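Local coordinates for protein glucanase (Klebsiella pneumoniae, PDB 5GY3) that probably hydrolyses internal beta-1,4-glucosidic linkages of cellulose, lichenin and cereal beta-D-glucans, as an endoglucanase of glycoside hydrolase family 8, at residues A109-L120 with F161-W170; M266-R274 with Y294-V302. All blocks are in the same frame, centred on the assembly; numbering follows the deposited sequence.

Contact 1: A109-L120 with F161-W170; sequences AIASDAITASLL and FAERTHLTAW
D113 and R164 form a side-on salt bridge at one end of this contact. NE of R164 donates to OD1 of D113 at 2.9 Å (N-H...O 167°) and NH2 of R164 to OD2 of D113 at 2.6 Å. Each carboxylate oxygen offers its syn lone pair, and the carboxylate and guanidinium planes lie 15° apart, so the two bonds together fix the rotation of both groups. R164 reaches the acid through a chain bent at chi2 (82°), and CB of A109 covers the centre of one guanidinium face.

Two CH-pi contacts carry the apolar part. The methyl CG2 of T116 stands over the middle of the F161 ring, 3.5 Å from its centroid. CD2 of L120 sits 3.7 Å from the centroid of the W170 six-membered ring, while CD2 of F161 lies over the opposite indole face; the indole is thus held between a leucine methyl and the edge of the F161 ring. At the indole edge, near its plane, come the carbonyl O of T116 and CB of L119. The second methyl of L120, CD1, spreads on to CB of H166 and, 4.0 Å away, CB of A169.

A water bridges the segments: it accepts from NE1 of W170 at 2.9 Å, in the indole plane, and lies 3.0 Å from OG1 of T116. On the turn, OG1 of T165 and ND1 of H166 share a hydrogen bond, with H166 at the N-cap position of the next helix.

Helices 155-164 and 167-183, joined by the tight T165-H166 turn, thus pack on helix 106-123 as part of the family's (alpha/alpha)6 barrel. Helix 86-103 adjoins the same site, its L97 touching R164, Q100 meeting A109 and T90 meeting L119.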
loop_
_atom_site.group_PDB
_atom_site.type_symbol
_atom_site.label_atom_id
_atom_site.label_comp_id
_atom_site.label_asym_id
_atom_site.label_seq_id
_atom_site.Cartn_x
_atom_site.Cartn_y
_atom_site.Cartn_z
ATOM N N ALA A 109 19.086 4.832 -5.754
ATOM C CA ALA A 109 19.252 4.147 -4.477
ATOM C C ALA A 109 19.654 5.115 -3.373
ATOM O O ALA A 109 19.239 4.946 -2.221
ATOM C CB ALA A 109 20.284 3.030 -4.614
ATOM N N ILE A 110 20.452 6.135 -3.702
ATOM C CA ILE A 110 20.799 7.145 -2.704
ATOM C C ILE A 110 19.554 7.903 -2.265
ATOM O O ILE A 110 19.390 8.210 -1.079
ATOM C CB ILE A 110 21.895 8.083 -3.246
ATOM C CG1 ILE A 110 23.221 7.319 -3.298
ATOM C CG2 ILE A 110 21.998 9.357 -2.395
ATOM C CD1 ILE A 110 24.321 8.009 -4.097
ATOM N N ALA A 111 18.632 8.165 -3.201
ATOM C CA ALA A 111 17.367 8.795 -2.831
ATOM C C ALA A 111 16.536 7.876 -1.942
ATOM O O ALA A 111 15.961 8.320 -0.938
ATOM C CB ALA A 111 16.580 9.177 -4.086
ATOM N N SER A 112 16.459 6.595 -2.299
ATOM C CA SER A 112 15.724 5.631 -1.488
ATOM C C SER A 112 16.253 5.601 -0.060
ATOM O O SER A 112 15.474 5.622 0.904
ATOM C CB SER A 112 15.819 4.243 -2.127
ATOM O OG SER A 112 15.132 3.281 -1.338
ATOM N N ASP A 113 17.583 5.559 0.090
ATOM C CA ASP A 113 18.197 5.426 1.410
ATOM C C ASP A 113 17.778 6.555 2.349
ATOM O O ASP A 113 17.618 6.337 3.555
ATOM C CB ASP A 113 19.721 5.414 1.291
ATOM C CG ASP A 113 20.256 4.197 0.565
ATOM O OD1 ASP A 113 19.558 3.171 0.532
ATOM O OD2 ASP A 113 21.398 4.276 0.046
ATOM N N ALA A 114 17.655 7.780 1.828
ATOM C CA ALA A 114 17.249 8.898 2.673
ATOM C C ALA A 114 15.833 8.702 3.193
ATOM O O ALA A 114 15.553 8.968 4.372
ATOM C CB ALA A 114 17.371 10.216 1.899
ATOM N N ILE A 115 14.932 8.229 2.327
ATOM C CA ILE A 115 13.535 8.027 2.705
ATOM C C ILE A 115 13.404 6.877 3.693
ATOM O O ILE A 115 12.670 6.988 4.682
ATOM C CB ILE A 115 12.672 7.792 1.450
ATOM C CG1 ILE A 115 12.788 9.002 0.508
ATOM C CG2 ILE A 115 11.206 7.499 1.837
ATOM C CD1 ILE A 115 12.339 8.724 -0.924
ATOM N N THR A 116 14.109 5.758 3.456
ATOM C CA THR A 116 13.994 4.648 4.400
ATOM C C THR A 116 14.579 5.018 5.759
ATOM O O THR A 116 14.035 4.624 6.794
ATOM C CB THR A 116 14.638 3.365 3.860
ATOM O OG1 THR A 116 16.025 3.573 3.562
ATOM C CG2 THR A 116 13.919 2.902 2.607
ATOM N N ALA A 117 15.674 5.783 5.785
ATOM C CA ALA A 117 16.183 6.260 7.071
ATOM C C ALA A 117 15.171 7.176 7.751
ATOM O O ALA A 117 14.979 7.102 8.975
ATOM C CB ALA A 117 17.519 6.975 6.888
ATOM N N SER A 118 14.498 8.027 6.969
ATOM C CA SER A 118 13.448 8.884 7.521
ATOM C C SER A 118 12.272 8.066 8.044
ATOM O O SER A 118 11.680 8.406 9.076
ATOM C CB SER A 118 12.959 9.876 6.460
ATOM O OG SER A 118 13.899 10.910 6.248
ATOM N N LEU A 119 11.899 7.004 7.339
ATOM C CA LEU A 119 10.809 6.169 7.826
ATOM C C LEU A 119 11.144 5.560 9.185
ATOM O O LEU A 119 10.312 5.564 10.094
ATOM C CB LEU A 119 10.481 5.086 6.805
ATOM C CG LEU A 119 9.669 5.571 5.605
ATOM C CD1 LEU A 119 9.710 4.506 4.521
ATOM C CD2 LEU A 119 8.225 5.844 6.033
ATOM N N LEU A 120 12.357 5.014 9.340
ATOM C CA LEU A 120 12.716 4.439 10.633
ATOM C C LEU A 120 12.769 5.511 11.717
ATOM O O LEU A 120 12.307 5.289 12.847
ATOM C CB LEU A 120 14.059 3.710 10.547
ATOM C CG LEU A 120 14.073 2.480 9.639
ATOM C CD1 LEU A 120 15.484 1.889 9.583
ATOM C CD2 LEU A 120 13.048 1.436 10.082
ATOM N N PHE A 161 14.124 -3.250 1.490
ATOM C CA PHE A 161 14.907 -2.294 2.274
ATOM C C PHE A 161 16.007 -3.006 3.052
ATOM O O PHE A 161 17.168 -2.571 3.062
ATOM C CB PHE A 161 14.009 -1.533 3.252
ATOM C CG PHE A 161 12.927 -0.692 2.609
ATOM C CD1 PHE A 161 12.993 -0.321 1.278
ATOM C CD2 PHE A 161 11.843 -0.268 3.373
ATOM C CE1 PHE A 161 11.990 0.470 0.697
ATOM C CE2 PHE A 161 10.842 0.523 2.813
ATOM C CZ PHE A 161 10.912 0.884 1.463
ATOM N N ALA A 162 15.647 -4.099 3.730
ATOM C CA ALA A 162 16.609 -4.807 4.572
ATOM C C ALA A 162 17.806 -5.316 3.779
ATOM O O ALA A 162 18.921 -5.368 4.307
ATOM C CB ALA A 162 15.926 -5.972 5.283
ATOM N N GLU A 163 17.598 -5.713 2.523
ATOM C CA GLU A 163 18.711 -6.181 1.704
ATOM C C GLU A 163 19.700 -5.073 1.370
ATOM O O GLU A 163 20.835 -5.375 0.975
ATOM C CB GLU A 163 18.198 -6.785 0.414
ATOM C CG GLU A 163 17.200 -7.900 0.608
ATOM C CD GLU A 163 16.748 -8.480 -0.719
ATOM O OE1 GLU A 163 16.036 -7.780 -1.480
ATOM O OE2 GLU A 163 17.113 -9.635 -1.017
ATOM N N ARG A 164 19.280 -3.814 1.479
ATOM C CA ARG A 164 20.017 -2.617 1.093
ATOM C C ARG A 164 20.640 -1.907 2.290
ATOM O O ARG A 164 21.811 -1.515 2.237
ATOM C CB ARG A 164 19.057 -1.666 0.346
ATOM C CG ARG A 164 19.512 -0.205 0.175
ATOM C CD ARG A 164 20.464 -0.049 -0.995
ATOM N NE ARG A 164 21.055 1.282 -1.052
ATOM C CZ ARG A 164 22.082 1.598 -1.830
ATOM N NH1 ARG A 164 22.627 0.674 -2.608
ATOM N NH2 ARG A 164 22.570 2.837 -1.825
ATOM N N THR A 165 19.897 -1.753 3.383
ATOM C CA THR A 165 20.351 -0.876 4.452
ATOM C C THR A 165 19.567 -1.174 5.724
ATOM O O THR A 165 18.433 -1.669 5.666
ATOM C CB THR A 165 20.198 0.605 4.048
ATOM O OG1 THR A 165 20.772 1.450 5.058
ATOM C CG2 THR A 165 18.725 0.983 3.826
ATOM N N HIS A 166 20.190 -0.869 6.871
ATOM C CA HIS A 166 19.562 -1.034 8.183
ATOM C C HIS A 166 18.895 -2.403 8.286
ATOM O O HIS A 166 17.734 -2.524 8.683
ATOM C CB HIS A 166 18.540 0.075 8.466
ATOM C CG HIS A 166 19.114 1.458 8.513
ATOM N ND1 HIS A 166 19.571 2.114 7.392
ATOM C CD2 HIS A 166 19.274 2.323 9.546
ATOM C CE1 HIS A 166 19.998 3.318 7.728
ATOM N NE2 HIS A 166 19.836 3.469 9.032
ATOM N N LEU A 167 19.639 -3.445 7.898
ATOM C CA LEU A 167 19.043 -4.777 7.793
ATOM C C LEU A 167 18.338 -5.193 9.080
ATOM O O LEU A 167 17.195 -5.674 9.053
ATOM C CB LEU A 167 20.125 -5.795 7.416
ATOM C CG LEU A 167 19.703 -7.262 7.316
ATOM C CD1 LEU A 167 20.552 -7.953 6.267
ATOM C CD2 LEU A 167 19.848 -7.984 8.649
ATOM N N THR A 168 19.018 -5.055 10.221
ATOM C CA THR A 168 18.433 -5.538 11.469
ATOM C C THR A 168 17.129 -4.814 11.798
ATOM O O THR A 168 16.139 -5.452 12.189
ATOM C CB THR A 168 19.434 -5.382 12.611
ATOM O OG1 THR A 168 20.673 -5.996 12.227
ATOM C CG2 THR A 168 18.892 -6.056 13.871
ATOM N N ALA A 169 17.102 -3.484 11.647
ATOM C CA ALA A 169 15.891 -2.742 12.010
ATOM C C ALA A 169 14.722 -3.093 11.090
ATOM O O ALA A 169 13.573 -3.221 11.546
ATOM C CB ALA A 169 16.163 -1.232 11.974
ATOM N N TRP A 170 14.983 -3.229 9.788
ATOM C CA TRP A 170 13.893 -3.558 8.868
ATOM C C TRP A 170 13.432 -4.994 9.064
ATOM O O TRP A 170 12.232 -5.290 8.961
ATOM C CB TRP A 170 14.321 -3.323 7.414
ATOM C CG TRP A 170 14.298 -1.871 7.036
ATOM C CD1 TRP A 170 15.385 -1.067 6.763
ATOM C CD2 TRP A 170 13.145 -1.031 6.940
ATOM N NE1 TRP A 170 14.962 0.222 6.491
ATOM C CE2 TRP A 170 13.595 0.268 6.587
ATOM C CE3 TRP A 170 11.771 -1.248 7.108
ATOM C CZ2 TRP A 170 12.718 1.339 6.404
ATOM C CZ3 TRP A 170 10.897 -0.173 6.910
ATOM C CH2 TRP A 170 11.378 1.100 6.579
HETATM O O HOH W 1 16.718 2.486 6.249
#

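Contact 2: M266-R274 with Y294-V302; sequences MAGGLLAVR and YSASLKQLV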
loop_
_atom_site.group_PDB
_atom_site.type_symbol
_atom_site.label_atom_id
_atom_site.label_comp_id
_atom_site.label_asym_id
_atom_site.label_seq_id
_atom_site.Cartn_x
_atom_site.Cartn_y
_atom_site.Cartn_z
ATOM N N MET A 266 -16.861 -7.905 -5.504
ATOM C CA MET A 266 -15.560 -7.563 -6.057
ATOM C C MET A 266 -15.543 -7.766 -7.561
ATOM O O MET A 266 -16.007 -8.796 -8.075
ATOM C CB MET A 266 -14.470 -8.418 -5.411
ATOM C CG MET A 266 -14.356 -8.228 -3.923
ATOM S SD MET A 266 -12.887 -9.097 -3.335
ATOM C CE MET A 266 -12.859 -8.541 -1.641
ATOM N N ALA A 267 -14.986 -6.781 -8.257
ATOM C CA ALA A 267 -14.772 -6.816 -9.690
ATOM C C ALA A 267 -13.428 -6.155 -9.957
ATOM O O ALA A 267 -12.791 -5.634 -9.037
ATOM C CB ALA A 267 -15.906 -6.105 -10.437
ATOM N N GLY A 268 -12.993 -6.181 -11.216
ATOM C CA GLY A 268 -11.818 -5.409 -11.611
ATOM C C GLY A 268 -10.617 -5.685 -10.724
ATOM O O GLY A 268 -10.233 -6.841 -10.503
ATOM N N GLY A 269 -10.034 -4.611 -10.180
ATOM C CA GLY A 269 -8.830 -4.758 -9.364
ATOM C C GLY A 269 -9.056 -5.533 -8.076
ATOM O O GLY A 269 -8.189 -6.303 -7.650
ATOM N N LEU A 270 -10.206 -5.330 -7.422
ATOM C CA LEU A 270 -10.484 -6.122 -6.221
ATOM C C LEU A 270 -10.545 -7.603 -6.554
ATOM O O LEU A 270 -10.001 -8.441 -5.825
ATOM C CB LEU A 270 -11.798 -5.691 -5.560
ATOM C CG LEU A 270 -11.885 -4.361 -4.816
ATOM C CD1 LEU A 270 -13.265 -4.229 -4.159
ATOM C CD2 LEU A 270 -10.809 -4.280 -3.764
ATOM N N LEU A 271 -11.209 -7.940 -7.659
ATOM C CA LEU A 271 -11.297 -9.333 -8.067
ATOM C C LEU A 271 -9.921 -9.896 -8.411
ATOM O O LEU A 271 -9.656 -11.074 -8.153
ATOM C CB LEU A 271 -12.254 -9.452 -9.254
ATOM C CG LEU A 271 -12.504 -10.840 -9.834
ATOM C CD1 LEU A 271 -12.983 -11.771 -8.743
ATOM C CD2 LEU A 271 -13.529 -10.755 -10.976
ATOM N N ALA A 272 -9.034 -9.064 -8.966
ATOM C CA ALA A 272 -7.669 -9.506 -9.241
ATOM C C ALA A 272 -6.932 -9.871 -7.956
ATOM O O ALA A 272 -6.181 -10.851 -7.920
ATOM C CB ALA A 272 -6.915 -8.425 -10.015
ATOM N N VAL A 273 -7.148 -9.116 -6.878
ATOM C CA VAL A 273 -6.547 -9.505 -5.600
ATOM C C VAL A 273 -7.126 -10.828 -5.109
ATOM O O VAL A 273 -6.406 -11.672 -4.559
ATOM C CB VAL A 273 -6.728 -8.388 -4.553
ATOM C CG1 VAL A 273 -6.288 -8.871 -3.158
ATOM C CG2 VAL A 273 -5.931 -7.162 -4.960
ATOM N N ARG A 274 -8.437 -11.028 -5.275
ATOM C CA ARG A 274 -9.038 -12.306 -4.904
ATOM C C ARG A 274 -8.386 -13.455 -5.670
ATOM O O ARG A 274 -8.030 -14.481 -5.077
ATOM C CB ARG A 274 -10.552 -12.266 -5.141
ATOM C CG ARG A 274 -11.302 -13.563 -4.824
ATOM C CD ARG A 274 -11.380 -14.433 -6.058
ATOM N NE ARG A 274 -12.160 -15.645 -5.848
ATOM C CZ ARG A 274 -12.005 -16.733 -6.589
ATOM N NH1 ARG A 274 -12.749 -17.812 -6.361
ATOM N NH2 ARG A 274 -11.089 -16.736 -7.548
ATOM N N TYR A 294 -8.217 3.344 -8.886
ATOM C CA TYR A 294 -7.944 2.334 -7.877
ATOM C C TYR A 294 -7.933 0.933 -8.476
ATOM O O TYR A 294 -7.021 0.139 -8.212
ATOM C CB TYR A 294 -9.005 2.472 -6.786
ATOM C CG TYR A 294 -8.934 1.462 -5.687
ATOM C CD1 TYR A 294 -8.138 1.674 -4.587
ATOM C CD2 TYR A 294 -9.693 0.307 -5.738
ATOM C CE1 TYR A 294 -8.082 0.752 -3.573
ATOM C CE2 TYR A 294 -9.640 -0.616 -4.739
ATOM C CZ TYR A 294 -8.826 -0.392 -3.655
ATOM O OH TYR A 294 -8.781 -1.333 -2.648
ATOM N N SER A 295 -8.951 0.608 -9.282
ATOM C CA SER A 295 -9.036 -0.718 -9.891
ATOM C C SER A 295 -7.906 -0.927 -10.888
ATOM O O SER A 295 -7.258 -1.978 -10.886
ATOM C CB SER A 295 -10.396 -0.907 -10.574
ATOM O OG SER A 295 -10.472 -2.159 -11.263
ATOM N N ALA A 296 -7.645 0.076 -11.728
ATOM C CA ALA A 296 -6.563 -0.029 -12.706
ATOM C C ALA A 296 -5.219 -0.263 -12.027
ATOM O O ALA A 296 -4.395 -1.044 -12.516
ATOM C CB ALA A 296 -6.510 1.237 -13.562
ATOM N N SER A 297 -4.982 0.408 -10.899
ATOM C CA SER A 297 -3.724 0.235 -10.179
ATOM C C SER A 297 -3.604 -1.180 -9.619
ATOM O O SER A 297 -2.575 -1.842 -9.788
ATOM C CB SER A 297 -3.621 1.268 -9.052
ATOM O OG SER A 297 -3.731 2.594 -9.540
ATOM N N LEU A 298 -4.653 -1.658 -8.945
ATOM C CA LEU A 298 -4.606 -2.989 -8.344
ATOM C C LEU A 298 -4.420 -4.074 -9.391
ATOM O O LEU A 298 -3.690 -5.043 -9.164
ATOM C CB LEU A 298 -5.883 -3.249 -7.540
ATOM C CG LEU A 298 -5.990 -2.649 -6.142
ATOM C CD1 LEU A 298 -7.306 -3.110 -5.512
ATOM C CD2 LEU A 298 -4.821 -3.068 -5.276
ATOM N N LYS A 299 -5.097 -3.948 -10.536
ATOM C CA LYS A 299 -4.925 -4.941 -11.592
ATOM C C LYS A 299 -3.456 -5.114 -11.946
ATOM O O LYS A 299 -2.977 -6.239 -12.117
ATOM C CB LYS A 299 -5.711 -4.533 -12.835
ATOM C CG LYS A 299 -7.210 -4.768 -12.754
ATOM C CD LYS A 299 -7.818 -4.485 -14.114
ATOM C CE LYS A 299 -9.278 -4.924 -14.198
ATOM N NZ LYS A 299 -9.818 -4.659 -15.579
ATOM N N GLN A 300 -2.730 -4.007 -12.052
ATOM C CA GLN A 300 -1.343 -4.091 -12.480
ATOM C C GLN A 300 -0.413 -4.476 -11.341
ATOM O O GLN A 300 0.610 -5.121 -11.585
ATOM C CB GLN A 300 -0.902 -2.767 -13.078
ATOM C CG GLN A 300 -1.589 -2.441 -14.382
ATOM C CD GLN A 300 -1.307 -1.028 -14.783
ATOM O OE1 GLN A 300 -0.339 -0.758 -15.497
ATOM N NE2 GLN A 300 -2.131 -0.107 -14.308
ATOM N N LEU A 301 -0.731 -4.064 -10.110
ATOM C CA LEU A 301 0.079 -4.467 -8.965
ATOM C C LEU A 301 -0.029 -5.966 -8.721
ATOM O O LEU A 301 0.956 -6.617 -8.341
ATOM C CB LEU A 301 -0.356 -3.698 -7.725
ATOM C CG LEU A 301 -0.105 -2.194 -7.732
ATOM C CD1 LEU A 301 -0.866 -1.551 -6.590
ATOM C CD2 LEU A 301 1.394 -1.904 -7.630
ATOM N N VAL A 302 -1.222 -6.530 -8.937
ATOM C CA VAL A 302 -1.393 -7.976 -8.820
ATOM C C VAL A 302 -0.520 -8.694 -9.841
ATOM O O VAL A 302 0.155 -9.678 -9.521
ATOM C CB VAL A 302 -2.884 -8.347 -8.964
ATOM C CG1 VAL A 302 -3.050 -9.830 -9.228
ATOM C CG2 VAL A 302 -3.624 -7.964 -7.697
#
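S295 meets G269 where two helices of the (alpha/alpha)6 barrel of glycoside hydrolase family 8, 268-278 and 293-307, run side by side. The axes of 268-274 and 294-302 approach to 7.4 Å and point the same way within 26°. The backbones come closest at G269, where the CA atoms of G269 and S295 are 4.1 Å apart with no side chain on the glycine between them.

Polar contacts gather around G268-G269. N of G269 donates to OG of S295 at 2.7 Å (N-H...O 150°); with its OG anti to the backbone N (chi1 176°), S295 reaches across to it, and the same OG also bonds D291. CA of G269 makes a CA-H...O contact with the S295 carbonyl.

Apolar packing continues along the helices from the glycines. K299 lays its extended chain over them, CG against CA of G269 and CE 3.7 Å from CA of G268, and its NZ goes on to a salt bridge with D291. L298 sets CB against CA of G269, and its CD1 meets CD2 of L270. CB of A272 meets CG2 of V302, and L223 of helix 220-228 touches both L298 and V302. V273 and V302 bring their CG2 methyls to 3.7 Å. CD2 of L270 approaches the Y294 ring at its edge, in plane, 3.7 Å from the OH, which is hydrogen-bonded to the carbonyl O of F216.

How the contacts relate
Contacts 1 and 2 follow one another along the chain, the first closing before the second opens, and lie on opposite sides of its centre. Their centres are about 29 Å apart and their nearest atoms about 13 Å, so neither touches the other. Contact 2 is buried and its centre is about 13 Å from the centre of the chain; contact 1 is partly buried, its centre about 17 Å away. Each has a residue near D87, the predicted nucleophile, without reaching it: the D87 side chain is about 8 Å from that of L119 in contact 1 and about 9 Å from that of Y294 in contact 2. The two helix packings thus approach the probable active site separately.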